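Local coordinates for manganese-dependent inorganic pyrophosphatase (Methanocaldococcus jannaschii, PDB 2EB0), which hydrolyses diphosphate to two phosphate ions, using two manganese ions bound in each subunit, at residues L150-T155 and E182-K187; S188-L193 and I199-K204; K235-K240 and I249-T254. One frame throughout, in Å; residues are numbered along the deposited sequence.

All three contacts are van der Waals packing, with no hydrogen bond across any of them. Contact 3 is the one built on regular elements, helix 230-243 lying against strand 248-255 of the mixed sheet, and it is buried, away from the manganese ions. Contact 1 is buried too but small: a loop that follows metal-ligand Asp147 meets helix 176-188, where Leu184 meets a leucine and a lysine amino group. Contact 2, partly buried, continues from that helix and turns on one methionine, whose side chain lies about 12 Å from a manganese ion. Contacts 2 and 3 pack together through Ile199 and Phe203; contact 1 adjoins contact 2 in sequence and does not touch contact 3.

Contact 1 of 3, residues L150-T155 and E182-K187; sequences LFKSPT and EILKAK
The loop between helices 134-148 and 158-171, which starts just after the manganese ligand Asp147, rests on helix 176-188 through Leu150, Lys152 and Leu184. One methyl of Leu184 serves both partners. Its CD1 lies 4.2 Å from CD1 of Leu150, the two leucine side chains meeting at about a right angle, and 4.0 Å from NZ of Lys152, whose outstretched chain comes in at a slant. The lysine leaves its backbone with CG beside the N (chi1 -62°) and is extended from there on, which carries the ammonium group over to the helix. Its neighbour there is a methyl carbon, so the approach is van der Waals packing with no polar bond. Helix 176-188 precedes the helices and mixed sheet of the C-terminal half, while Asp147 belongs to the metal site of the DHH half; the contact thus probably lies near the connection between them, consistent with the two-domain build of family II pyrophosphatases. Farther along the helix, Lys187 turns to the metal-binding half, where its NZ forms a salt bridge with Glu38 and a hydrogen bond to Ser146 O. In the loop, Ser153 OG and Thr155 OG1 are hydrogen-bonded at 3.0 Å.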
ATOM      1  N   LEU B 150       4.735   0.912  25.652  1.00 19.82           N
ATOM      2  CA  LEU B 150       4.891  -0.248  26.515  1.00 23.26           C
ATOM      3  C   LEU B 150       3.683  -1.176  26.417  1.00 24.51           C
ATOM      4  O   LEU B 150       3.111  -1.588  27.427  1.00 27.46           O
ATOM      5  CB  LEU B 150       5.108   0.179  27.968  1.00 30.12           C
ATOM      6  CG  LEU B 150       6.223  -0.555  28.729  1.00 33.32           C
ATOM      7  CD1 LEU B 150       5.941  -0.475  30.220  1.00 33.42           C
ATOM      8  CD2 LEU B 150       6.303  -2.007  28.310  1.00 32.83           C
ATOM      9  N   PHE B 151       3.291  -1.483  25.187  1.00 24.96           N
ATOM     10  CA  PHE B 151       2.182  -2.388  24.919  1.00 27.16           C
ATOM     11  C   PHE B 151       0.837  -1.945  25.493  1.00 28.30           C
ATOM     12  O   PHE B 151      -0.056  -2.765  25.689  1.00 26.97           O
ATOM     13  CB  PHE B 151       2.534  -3.779  25.442  1.00 25.40           C
ATOM     14  CG  PHE B 151       3.949  -4.187  25.148  1.00 25.50           C
ATOM     15  CD1 PHE B 151       4.862  -4.371  26.181  1.00 26.25           C
ATOM     16  CD2 PHE B 151       4.373  -4.374  23.834  1.00 24.72           C
ATOM     17  CE1 PHE B 151       6.182  -4.737  25.908  1.00 28.16           C
ATOM     18  CE2 PHE B 151       5.680  -4.738  23.548  1.00 23.42           C
ATOM     19  CZ  PHE B 151       6.591  -4.920  24.587  1.00 27.32           C
ATOM     20  N   LYS B 152       0.688  -0.649  25.750  1.00 26.32           N
ATOM     21  CA  LYS B 152      -0.562  -0.136  26.290  1.00 27.12           C
ATOM     22  C   LYS B 152      -1.489   0.303  25.164  1.00 26.82           C
ATOM     23  O   LYS B 152      -2.709   0.198  25.271  1.00 26.11           O
ATOM     24  CB  LYS B 152      -0.287   1.034  27.234  1.00 32.56           C
ATOM     25  CG  LYS B 152       0.549   0.640  28.435  1.00 34.75           C
ATOM     26  CD  LYS B 152       0.773   1.803  29.378  1.00 33.49           C
ATOM     27  CE  LYS B 152       1.464   1.319  30.640  1.00 35.99           C
ATOM     28  NZ  LYS B 152       1.553   2.373  31.686  1.00 38.67           N
ATOM     29  N   SER B 153      -0.904   0.789  24.077  1.00 28.91           N
ATOM     30  CA  SER B 153      -1.687   1.244  22.936  1.00 27.91           C
ATOM     31  C   SER B 153      -2.437   0.104  22.252  1.00 26.51           C
ATOM     32  O   SER B 153      -1.961  -1.031  22.207  1.00 24.23           O
ATOM     33  CB  SER B 153      -0.778   1.930  21.920  1.00 25.51           C
ATOM     34  OG  SER B 153      -1.480   2.171  20.720  1.00 29.14           O
ATOM     35  N   PRO B 154      -3.631   0.393  21.711  1.00 31.06           N
ATOM     36  CA  PRO B 154      -4.411  -0.644  21.034  1.00 30.40           C
ATOM     37  C   PRO B 154      -3.801  -1.128  19.718  1.00 32.04           C
ATOM     38  O   PRO B 154      -4.320  -2.053  19.098  1.00 33.54           O
ATOM     39  CB  PRO B 154      -5.783   0.007  20.863  1.00 24.00           C
ATOM     40  CG  PRO B 154      -5.468   1.453  20.791  1.00 24.46           C
ATOM     41  CD  PRO B 154      -4.426   1.619  21.872  1.00 23.98           C
ATOM     42  N   THR B 155      -2.709  -0.503  19.282  1.00 26.10           N
ATOM     43  CA  THR B 155      -2.040  -0.944  18.062  1.00 25.78           C
ATOM     44  C   THR B 155      -1.195  -2.160  18.427  1.00 25.73           C
ATOM     45  O   THR B 155      -0.776  -2.934  17.559  1.00 25.77           O
ATOM     46  CB  THR B 155      -1.082   0.111  17.504  1.00 30.10           C
ATOM     47  OG1 THR B 155      -0.192   0.542  18.546  1.00 30.66           O
ATOM     48  CG2 THR B 155      -1.855   1.289  16.938  1.00 31.43           C
ATOM     49  N   GLU B 182      11.496   3.579  31.745  1.00 20.46           N
ATOM     50  CA  GLU B 182      12.448   4.630  31.405  1.00 19.62           C
ATOM     51  C   GLU B 182      11.984   5.357  30.144  1.00 17.87           C
ATOM     52  O   GLU B 182      11.942   6.587  30.089  1.00 15.53           O
ATOM     53  CB  GLU B 182      13.832   4.016  31.185  1.00 40.90           C
ATOM     54  CG  GLU B 182      14.898   4.639  32.050  1.00 46.91           C
ATOM     55  CD  GLU B 182      14.456   4.753  33.491  1.00 49.62           C
ATOM     56  OE1 GLU B 182      14.367   3.710  34.170  1.00 51.45           O
ATOM     57  OE2 GLU B 182      14.179   5.885  33.942  1.00 51.03           O
ATOM     58  N   ILE B 183      11.626   4.583  29.129  1.00 17.60           N
ATOM     59  CA  ILE B 183      11.145   5.162  27.893  1.00 19.25           C
ATOM     60  C   ILE B 183       9.897   6.000  28.170  1.00 19.02           C
ATOM     61  O   ILE B 183       9.754   7.103  27.638  1.00 21.67           O
ATOM     62  CB  ILE B 183      10.860   4.052  26.849  1.00 21.65           C
ATOM     63  CG1 ILE B 183      12.194   3.456  26.378  1.00 20.78           C
ATOM     64  CG2 ILE B 183      10.052   4.608  25.686  1.00 20.82           C
ATOM     65  CD1 ILE B 183      12.081   2.340  25.369  1.00 21.71           C
ATOM     66  N   LEU B 184       9.007   5.501  29.023  1.00 20.09           N
ATOM     67  CA  LEU B 184       7.791   6.249  29.349  1.00 21.05           C
ATOM     68  C   LEU B 184       8.137   7.543  30.074  1.00 19.94           C
ATOM     69  O   LEU B 184       7.463   8.558  29.898  1.00 22.16           O
ATOM     70  CB  LEU B 184       6.837   5.414  30.216  1.00 22.98           C
ATOM     71  CG  LEU B 184       6.237   4.146  29.604  1.00 25.38           C
ATOM     72  CD1 LEU B 184       5.154   3.609  30.532  1.00 25.60           C
ATOM     73  CD2 LEU B 184       5.642   4.452  28.240  1.00 25.99           C
ATOM     74  N   LYS B 185       9.185   7.515  30.891  1.00 23.16           N
ATOM     75  CA  LYS B 185       9.590   8.724  31.601  1.00 22.51           C
ATOM     76  C   LYS B 185      10.246   9.689  30.611  1.00 21.66           C
ATOM     77  O   LYS B 185      10.255  10.904  30.819  1.00 19.70           O
ATOM     78  CB  LYS B 185      10.548   8.380  32.745  1.00 25.79           C
ATOM     79  CG  LYS B 185       9.859   7.657  33.900  1.00 29.63           C
ATOM     80  CD  LYS B 185      10.763   7.562  35.119  1.00 31.11           C
ATOM     81  CE  LYS B 185      10.030   6.940  36.299  1.00 34.26           C
ATOM     82  NZ  LYS B 185      10.805   7.044  37.570  1.00 33.80           N
ATOM     83  N   ALA B 186      10.769   9.134  29.522  1.00 15.07           N
ATOM     84  CA  ALA B 186      11.412   9.939  28.485  1.00 16.25           C
ATOM     85  C   ALA B 186      10.364  10.715  27.685  1.00 15.49           C
ATOM     86  O   ALA B 186      10.575  11.875  27.336  1.00 14.49           O
ATOM     87  CB  ALA B 186      12.235   9.045  27.556  1.00 35.02           C
ATOM     88  N   LYS B 187       9.235  10.078  27.391  1.00 22.07           N
ATOM     89  CA  LYS B 187       8.176  10.761  26.655  1.00 21.53           C
ATOM     90  C   LYS B 187       7.646  11.891  27.530  1.00 22.49           C
ATOM     91  O   LYS B 187       7.381  12.990  27.061  1.00 22.94           O
ATOM     92  CB  LYS B 187       7.035   9.799  26.331  1.00 19.87           C
ATOM     93  CG  LYS B 187       7.384   8.712  25.326  1.00 21.02           C
ATOM     94  CD  LYS B 187       6.159   7.879  24.975  1.00 21.81           C
ATOM     95  CE  LYS B 187       6.381   7.050  23.710  1.00 22.92           C
ATOM     96  NZ  LYS B 187       7.451   6.036  23.865  1.00 26.83           N
TER

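Contact 2 of 3, residues S188-L193 and I199-K204; sequences SVVGKL and INMDFK
Met201 reaches across to Val190 and Leu193 with two different parts of its side chain, the base and the terminal methyl. Val190 meets the base at a slant: its CG1 lies 4.0 Å from Met201 CG and 4.1 Å from Met201 CB. Leu193 approaches the far end at about a right angle, with CD1 only 3.5 Å from Met201 CE, tighter than usual for two methyl carbons. The fold of the methionine explains this division. CG starts out opposite the backbone N (chi1 -165°), and the chain then bends at both chi2 (61°) and chi3 (79°), turning CE aside from the direct line to Val190 and over to Leu193. Val190 in turn offers the methyl that stands beside its own carbonyl carbon. The two segments lie on the passage between two successive helices in the DHHA2 part of the chain: the chain turns after helix 176-188, and helix 195-201 brings Met201 back against that turn, just before strand 204-208 at the margin of the mixed sheet. Val190 also packs on Val218 of strand 211-220, so this turn is in touch with the sheet as well. Met201 further touches Asn36 and Pro37 of the DHH half, and its side chain is about 8 Å from that of Asp11, one of the manganese ligands. In the next residue, Asp202 OD1 forms a salt bridge with Arg293.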
ATOM      1  N   SER B 188       7.526  11.607  28.820  1.00 19.18           N
ATOM      2  CA  SER B 188       7.005  12.571  29.777  1.00 19.48           C
ATOM      3  C   SER B 188       7.798  13.877  29.886  1.00 20.90           C
ATOM      4  O   SER B 188       7.211  14.931  30.114  1.00 20.82           O
ATOM      5  CB  SER B 188       6.906  11.915  31.156  1.00 29.75           C
ATOM      6  OG  SER B 188       6.175  10.701  31.093  1.00 28.32           O
ATOM      7  N   VAL B 189       9.119  13.826  29.725  1.00 24.17           N
ATOM      8  CA  VAL B 189       9.909  15.055  29.851  1.00 25.69           C
ATOM      9  C   VAL B 189       9.472  16.123  28.849  1.00 24.24           C
ATOM     10  O   VAL B 189       9.705  17.310  29.067  1.00 24.04           O
ATOM     11  CB  VAL B 189      11.439  14.804  29.679  1.00 37.37           C
ATOM     12  CG1 VAL B 189      11.911  13.727  30.646  1.00 37.83           C
ATOM     13  CG2 VAL B 189      11.755  14.430  28.248  1.00 38.74           C
ATOM     14  N   VAL B 190       8.838  15.700  27.757  1.00 24.18           N
ATOM     15  CA  VAL B 190       8.372  16.645  26.741  1.00 23.60           C
ATOM     16  C   VAL B 190       7.409  17.607  27.409  1.00 23.81           C
ATOM     17  O   VAL B 190       7.300  18.768  27.017  1.00 24.61           O
ATOM     18  CB  VAL B 190       7.632  15.933  25.584  1.00 26.73           C
ATOM     19  CG1 VAL B 190       7.237  16.947  24.523  1.00 25.42           C
ATOM     20  CG2 VAL B 190       8.529  14.857  24.972  1.00 28.66           C
ATOM     21  N   GLY B 191       6.716  17.109  28.427  1.00 27.51           N
ATOM     22  CA  GLY B 191       5.769  17.926  29.160  1.00 29.22           C
ATOM     23  C   GLY B 191       6.469  19.077  29.850  1.00 31.22           C
ATOM     24  O   GLY B 191       5.871  20.130  30.071  1.00 31.23           O
ATOM     25  N   LYS B 192       7.740  18.872  30.187  1.00 29.05           N
ATOM     26  CA  LYS B 192       8.541  19.891  30.861  1.00 29.90           C
ATOM     27  C   LYS B 192       9.009  20.998  29.919  1.00 29.66           C
ATOM     28  O   LYS B 192       9.451  22.051  30.374  1.00 28.38           O
ATOM     29  CB  LYS B 192       9.778  19.261  31.497  1.00 31.01           C
ATOM     30  CG  LYS B 192       9.503  18.305  32.638  1.00 32.36           C
ATOM     31  CD  LYS B 192      10.783  17.566  33.011  1.00 32.27           C
ATOM     32  CE  LYS B 192      10.567  16.628  34.177  1.00 32.33           C
ATOM     33  NZ  LYS B 192      10.268  17.391  35.415  1.00 35.42           N
ATOM     34  N   LEU B 193       8.922  20.755  28.613  1.00 23.44           N
ATOM     35  CA  LEU B 193       9.372  21.731  27.627  1.00 23.68           C
ATOM     36  C   LEU B 193       8.383  22.878  27.428  1.00 25.22           C
ATOM     37  O   LEU B 193       7.232  22.806  27.853  1.00 26.49           O
ATOM     38  CB  LEU B 193       9.634  21.028  26.293  1.00 27.83           C
ATOM     39  CG  LEU B 193      10.494  19.760  26.395  1.00 28.11           C
ATOM     40  CD1 LEU B 193      10.609  19.117  25.024  1.00 26.70           C
ATOM     41  CD2 LEU B 193      11.880  20.100  26.959  1.00 26.29           C
ATOM     42  N   ILE B 199       4.420  21.361  21.063  1.00 26.50           N
ATOM     43  CA  ILE B 199       3.592  21.333  19.876  1.00 27.57           C
ATOM     44  C   ILE B 199       4.294  20.715  18.675  1.00 28.58           C
ATOM     45  O   ILE B 199       3.729  19.874  17.981  1.00 28.64           O
ATOM     46  CB  ILE B 199       3.126  22.756  19.514  1.00 34.54           C
ATOM     47  CG1 ILE B 199       1.962  23.148  20.420  1.00 33.83           C
ATOM     48  CG2 ILE B 199       2.735  22.832  18.040  1.00 34.37           C
ATOM     49  CD1 ILE B 199       1.535  24.582  20.273  1.00 37.92           C
ATOM     50  N   ASN B 200       5.533  21.119  18.442  1.00 42.58           N
ATOM     51  CA  ASN B 200       6.275  20.620  17.295  1.00 42.71           C
ATOM     52  C   ASN B 200       6.946  19.268  17.472  1.00 42.93           C
ATOM     53  O   ASN B 200       7.285  18.610  16.489  1.00 43.61           O
ATOM     54  CB  ASN B 200       7.324  21.653  16.874  1.00 32.22           C
ATOM     55  CG  ASN B 200       6.702  22.952  16.397  1.00 32.58           C
ATOM     56  OD1 ASN B 200       5.715  22.948  15.659  1.00 33.89           O
ATOM     57  ND2 ASN B 200       7.289  24.070  16.803  1.00 29.81           N
ATOM     58  N   MET B 201       7.135  18.845  18.715  0.50 15.77           N
ATOM     59  CA  MET B 201       7.801  17.580  18.975  0.50 14.85           C
ATOM     60  C   MET B 201       7.214  16.395  18.214  0.50 14.82           C
ATOM     61  O   MET B 201       7.953  15.584  17.666  0.50 12.78           O
ATOM     62  CB  MET B 201       7.790  17.274  20.475  0.50 30.99           C
ATOM     63  CG  MET B 201       8.767  16.181  20.882  0.50 31.35           C
ATOM     64  SD  MET B 201      10.493  16.614  20.504  1.00 36.77           S
ATOM     65  CE  MET B 201      10.850  17.716  21.865  1.00 28.61           C
ATOM     66  N   ASP B 202       5.891  16.294  18.171  1.00 27.52           N
ATOM     67  CA  ASP B 202       5.265  15.163  17.492  1.00 29.22           C
ATOM     68  C   ASP B 202       4.005  15.554  16.733  1.00 27.56           C
ATOM     69  O   ASP B 202       2.953  14.947  16.898  1.00 27.98           O
ATOM     70  CB  ASP B 202       4.956  14.067  18.521  1.00 50.99           C
ATOM     71  CG  ASP B 202       4.355  12.826  17.899  1.00 55.56           C
ATOM     72  OD1 ASP B 202       4.827  12.405  16.823  1.00 59.56           O
ATOM     73  OD2 ASP B 202       3.418  12.258  18.496  1.00 57.55           O
ATOM     74  N   PHE B 203       4.129  16.565  15.882  1.00 27.27           N
ATOM     75  CA  PHE B 203       3.004  17.049  15.101  1.00 26.00           C
ATOM     76  C   PHE B 203       3.007  16.417  13.714  1.00 26.58           C
ATOM     77  O   PHE B 203       4.015  16.462  13.007  1.00 25.02           O
ATOM     78  CB  PHE B 203       3.087  18.570  14.967  1.00 26.42           C
ATOM     79  CG  PHE B 203       1.777  19.223  14.687  1.00 25.87           C
ATOM     80  CD1 PHE B 203       1.009  19.740  15.725  1.00 25.54           C
ATOM     81  CD2 PHE B 203       1.292  19.308  13.386  1.00 26.74           C
ATOM     82  CE1 PHE B 203      -0.229  20.330  15.474  1.00 26.93           C
ATOM     83  CE2 PHE B 203       0.052  19.898  13.123  1.00 28.79           C
ATOM     84  CZ  PHE B 203      -0.710  20.410  14.171  1.00 24.48           C
ATOM     85  N   LYS B 204       1.878  15.832  13.329  1.00 24.32           N
ATOM     86  CA  LYS B 204       1.748  15.200  12.019  1.00 25.13           C
ATOM     87  C   LYS B 204       0.730  15.957  11.177  1.00 23.16           C
ATOM     88  O   LYS B 204      -0.310  16.381  11.679  1.00 22.64           O
ATOM     89  CB  LYS B 204       1.297  13.744  12.172  1.00 27.42           C
ATOM     90  CG  LYS B 204       2.377  12.792  12.617  1.00 29.74           C
ATOM     91  CD  LYS B 204       2.799  11.883  11.469  1.00 32.02           C
ATOM     92  CE  LYS B 204       3.942  10.956  11.872  1.00 31.96           C
ATOM     93  NZ  LYS B 204       3.575  10.076  13.013  1.00 34.94           N
TER

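Contact 3 of 3, residues K235-K240 and I249-T254; sequences KLLEEK and IVFLIT
Leu237 lays its two methyls over Ile249 and Phe251, the alternate residues of strand 248-255 that point toward the helix. CD1 packs 3.6 Å from CB of Phe251 and 4.1 Å from CG of the same residue, so the leucine bears on the root of the aromatic side chain and comes at its ring obliquely. The two side chains cross at about a right angle. CD2, the other branch, is turned to Ile249, 4.3 Å from its CG2. Ile249 sends its longer arm to the helix backbone: CG1 stands beside the backbone N (chi1 -73°), and CD1 ends 4.0 Å from the carbonyl O of Leu237. One helical turn along, the side chains of Lys240 and Ile249 cross at about a right angle, with Lys240 CG and CD each 4.1 Å from Ile249 CD1. This is the helix-on-sheet packing of an alpha/beta fold in the DHHA2 half of the enzyme. The short axes of helix and strand run close to antiparallel, at 149°, and are 9.7 Å apart at their closest. Strand 248-255 is the middle strand of the mixed sheet, and the alternation of its residues turns Val250 away from the helix. Leu237 spreads over the neighbouring strand as well, touching Leu264 and Val266, while Ile199 of helix 195-201 closes in beside it. The lysine gives only its aliphatic stem to the strand. Beyond that stem the chain bends at chi4 (62°), and NZ is held in a salt bridge by Glu244; the charged end also makes a cation-pi interaction with Phe203, whose side chain touches Ile249 in turn.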
ATOM      1  N   LYS B 235      -3.457  28.704  22.351  1.00 29.85           N
ATOM      2  CA  LYS B 235      -3.248  29.966  21.652  1.00 30.09           C
ATOM      3  C   LYS B 235      -2.310  29.732  20.470  1.00 30.29           C
ATOM      4  O   LYS B 235      -2.612  30.128  19.336  1.00 29.20           O
ATOM      5  CB  LYS B 235      -2.649  31.014  22.593  1.00 58.04           C
ATOM      6  CG  LYS B 235      -2.476  32.382  21.944  1.00 63.06           C
ATOM      7  CD  LYS B 235      -1.783  33.383  22.862  1.00 66.90           C
ATOM      8  CE  LYS B 235      -2.623  33.726  24.081  1.00 68.81           C
ATOM      9  NZ  LYS B 235      -1.925  34.714  24.954  1.00 69.97           N
ATOM     10  N   LEU B 236      -1.180  29.074  20.732  1.00 25.45           N
ATOM     11  CA  LEU B 236      -0.224  28.796  19.670  1.00 23.63           C
ATOM     12  C   LEU B 236      -0.864  27.961  18.559  1.00 23.04           C
ATOM     13  O   LEU B 236      -0.602  28.185  17.371  1.00 23.24           O
ATOM     14  CB  LEU B 236       1.019  28.093  20.231  1.00 22.89           C
ATOM     15  CG  LEU B 236       1.950  28.948  21.111  1.00 24.78           C
ATOM     16  CD1 LEU B 236       3.098  28.100  21.640  1.00 26.16           C
ATOM     17  CD2 LEU B 236       2.504  30.107  20.312  1.00 24.80           C
ATOM     18  N   LEU B 237      -1.713  27.010  18.928  1.00 29.97           N
ATOM     19  CA  LEU B 237      -2.359  26.180  17.918  1.00 30.62           C
ATOM     20  C   LEU B 237      -3.342  27.004  17.078  1.00 31.24           C
ATOM     21  O   LEU B 237      -3.575  26.701  15.906  1.00 29.43           O
ATOM     22  CB  LEU B 237      -3.070  24.993  18.577  1.00 20.83           C
ATOM     23  CG  LEU B 237      -2.181  23.939  19.270  1.00 19.96           C
ATOM     24  CD1 LEU B 237      -3.054  22.818  19.802  1.00 19.59           C
ATOM     25  CD2 LEU B 237      -1.159  23.369  18.298  1.00 17.49           C
ATOM     26  N   GLU B 238      -3.907  28.049  17.677  0.50  8.82           N
ATOM     27  CA  GLU B 238      -4.845  28.907  16.968  0.50 11.23           C
ATOM     28  C   GLU B 238      -4.095  29.702  15.923  0.50 12.05           C
ATOM     29  O   GLU B 238      -4.603  29.945  14.830  0.50 11.07           O
ATOM     30  CB  GLU B 238      -5.550  29.861  17.937  0.50 38.39           C
ATOM     31  CG  GLU B 238      -6.577  29.185  18.824  1.00 41.66           C
ATOM     32  CD  GLU B 238      -7.345  30.166  19.692  1.00 44.09           C
ATOM     33  OE1 GLU B 238      -6.721  30.821  20.552  1.00 46.97           O
ATOM     34  OE2 GLU B 238      -8.576  30.282  19.515  1.00 43.81           O
ATOM     35  N   GLU B 239      -2.875  30.098  16.274  1.00 30.20           N
ATOM     36  CA  GLU B 239      -2.005  30.861  15.388  1.00 32.19           C
ATOM     37  C   GLU B 239      -1.504  29.975  14.258  1.00 31.36           C
ATOM     38  O   GLU B 239      -1.460  30.391  13.102  1.00 31.99           O
ATOM     39  CB  GLU B 239      -0.808  31.416  16.167  1.00102.46           C
ATOM     40  CG  GLU B 239      -1.152  32.548  17.117  1.00108.50           C
ATOM     41  CD  GLU B 239      -1.545  33.819  16.385  1.00114.61           C
ATOM     42  OE1 GLU B 239      -1.911  34.806  17.057  1.00118.11           O
ATOM     43  OE2 GLU B 239      -1.483  33.834  15.137  1.00117.16           O
ATOM     44  N   LYS B 240      -1.119  28.752  14.606  1.00 33.92           N
ATOM     45  CA  LYS B 240      -0.621  27.798  13.628  1.00 34.48           C
ATOM     46  C   LYS B 240      -1.713  27.497  12.609  1.00 36.16           C
ATOM     47  O   LYS B 240      -1.449  27.384  11.410  1.00 38.28           O
ATOM     48  CB  LYS B 240      -0.204  26.504  14.326  1.00 29.62           C
ATOM     49  CG  LYS B 240       0.376  25.455  13.401  1.00 29.97           C
ATOM     50  CD  LYS B 240       0.859  24.228  14.189  1.00 28.61           C
ATOM     51  CE  LYS B 240       1.484  23.188  13.267  1.00 29.45           C
ATOM     52  NZ  LYS B 240       2.692  23.731  12.583  1.00 25.73           N
ATOM     53  N   ILE B 249      -7.130  21.327  13.461  1.00 18.57           N
ATOM     54  CA  ILE B 249      -6.003  20.872  14.266  1.00 19.47           C
ATOM     55  C   ILE B 249      -6.514  20.249  15.565  1.00 19.49           C
ATOM     56  O   ILE B 249      -7.388  20.803  16.242  1.00 17.56           O
ATOM     57  CB  ILE B 249      -5.019  22.021  14.619  1.00 22.90           C
ATOM     58  CG1 ILE B 249      -4.214  22.421  13.379  1.00 21.40           C
ATOM     59  CG2 ILE B 249      -4.071  21.569  15.731  1.00 23.69           C
ATOM     60  CD1 ILE B 249      -3.151  23.475  13.639  1.00 22.55           C
ATOM     61  N   VAL B 250      -5.972  19.078  15.879  1.00 22.45           N
ATOM     62  CA  VAL B 250      -6.319  18.328  17.080  1.00 21.88           C
ATOM     63  C   VAL B 250      -4.998  18.001  17.771  1.00 22.71           C
ATOM     64  O   VAL B 250      -4.066  17.511  17.130  1.00 23.60           O
ATOM     65  CB  VAL B 250      -7.031  17.002  16.723  1.00 29.02           C
ATOM     66  CG1 VAL B 250      -7.258  16.166  17.979  1.00 29.81           C
ATOM     67  CG2 VAL B 250      -8.344  17.291  16.018  1.00 28.65           C
ATOM     68  N   PHE B 251      -4.909  18.303  19.064  1.00 25.22           N
ATOM     69  CA  PHE B 251      -3.704  18.015  19.824  1.00 24.66           C
ATOM     70  C   PHE B 251      -4.087  17.084  20.954  1.00 24.94           C
ATOM     71  O   PHE B 251      -4.930  17.420  21.793  1.00 25.10           O
ATOM     72  CB  PHE B 251      -3.097  19.275  20.412  1.00 21.79           C
ATOM     73  CG  PHE B 251      -1.696  19.083  20.902  1.00 24.26           C
ATOM     74  CD1 PHE B 251      -0.634  19.079  20.008  1.00 24.73           C
ATOM     75  CD2 PHE B 251      -1.439  18.866  22.253  1.00 22.73           C
ATOM     76  CE1 PHE B 251       0.668  18.862  20.449  1.00 26.04           C
ATOM     77  CE2 PHE B 251      -0.143  18.646  22.703  1.00 23.01           C
ATOM     78  CZ  PHE B 251       0.914  18.644  21.797  1.00 26.31           C
ATOM     79  N   LEU B 252      -3.454  15.919  20.974  1.00 25.28           N
ATOM     80  CA  LEU B 252      -3.745  14.911  21.978  1.00 25.35           C
ATOM     81  C   LEU B 252      -2.841  14.955  23.202  1.00 25.33           C
ATOM     82  O   LEU B 252      -1.632  14.709  23.108  1.00 25.96           O
ATOM     83  CB  LEU B 252      -3.654  13.517  21.349  1.00 16.24           C
ATOM     84  CG  LEU B 252      -4.501  13.304  20.098  1.00 16.74           C
ATOM     85  CD1 LEU B 252      -4.154  11.965  19.461  1.00 19.53           C
ATOM     86  CD2 LEU B 252      -5.977  13.392  20.447  1.00 17.44           C
ATOM     87  N   ILE B 253      -3.425  15.286  24.350  1.00 15.70           N
ATOM     88  CA  ILE B 253      -2.671  15.276  25.596  1.00 14.98           C
ATOM     89  C   ILE B 253      -2.972  13.871  26.102  1.00 14.83           C
ATOM     90  O   ILE B 253      -4.017  13.632  26.693  1.00 16.14           O
ATOM     91  CB  ILE B 253      -3.197  16.303  26.599  1.00 17.35           C
ATOM     92  CG1 ILE B 253      -3.013  17.711  26.034  1.00 20.65           C
ATOM     93  CG2 ILE B 253      -2.458  16.155  27.923  1.00 19.74           C
ATOM     94  CD1 ILE B 253      -3.575  18.822  26.928  1.00 19.75           C
ATOM     95  N   THR B 254      -2.068  12.941  25.826  1.00 14.73           N
ATOM     96  CA  THR B 254      -2.258  11.544  26.198  1.00 16.24           C
ATOM     97  C   THR B 254      -1.780  11.166  27.608  1.00 16.99           C
ATOM     98  O   THR B 254      -0.603  11.295  27.962  1.00 15.32           O
ATOM     99  CB  THR B 254      -1.592  10.636  25.137  1.00 19.76           C
ATOM    100  OG1 THR B 254      -2.220  10.871  23.870  1.00 22.96           O
ATOM    101  CG2 THR B 254      -1.724   9.166  25.497  1.00 20.20           C
TER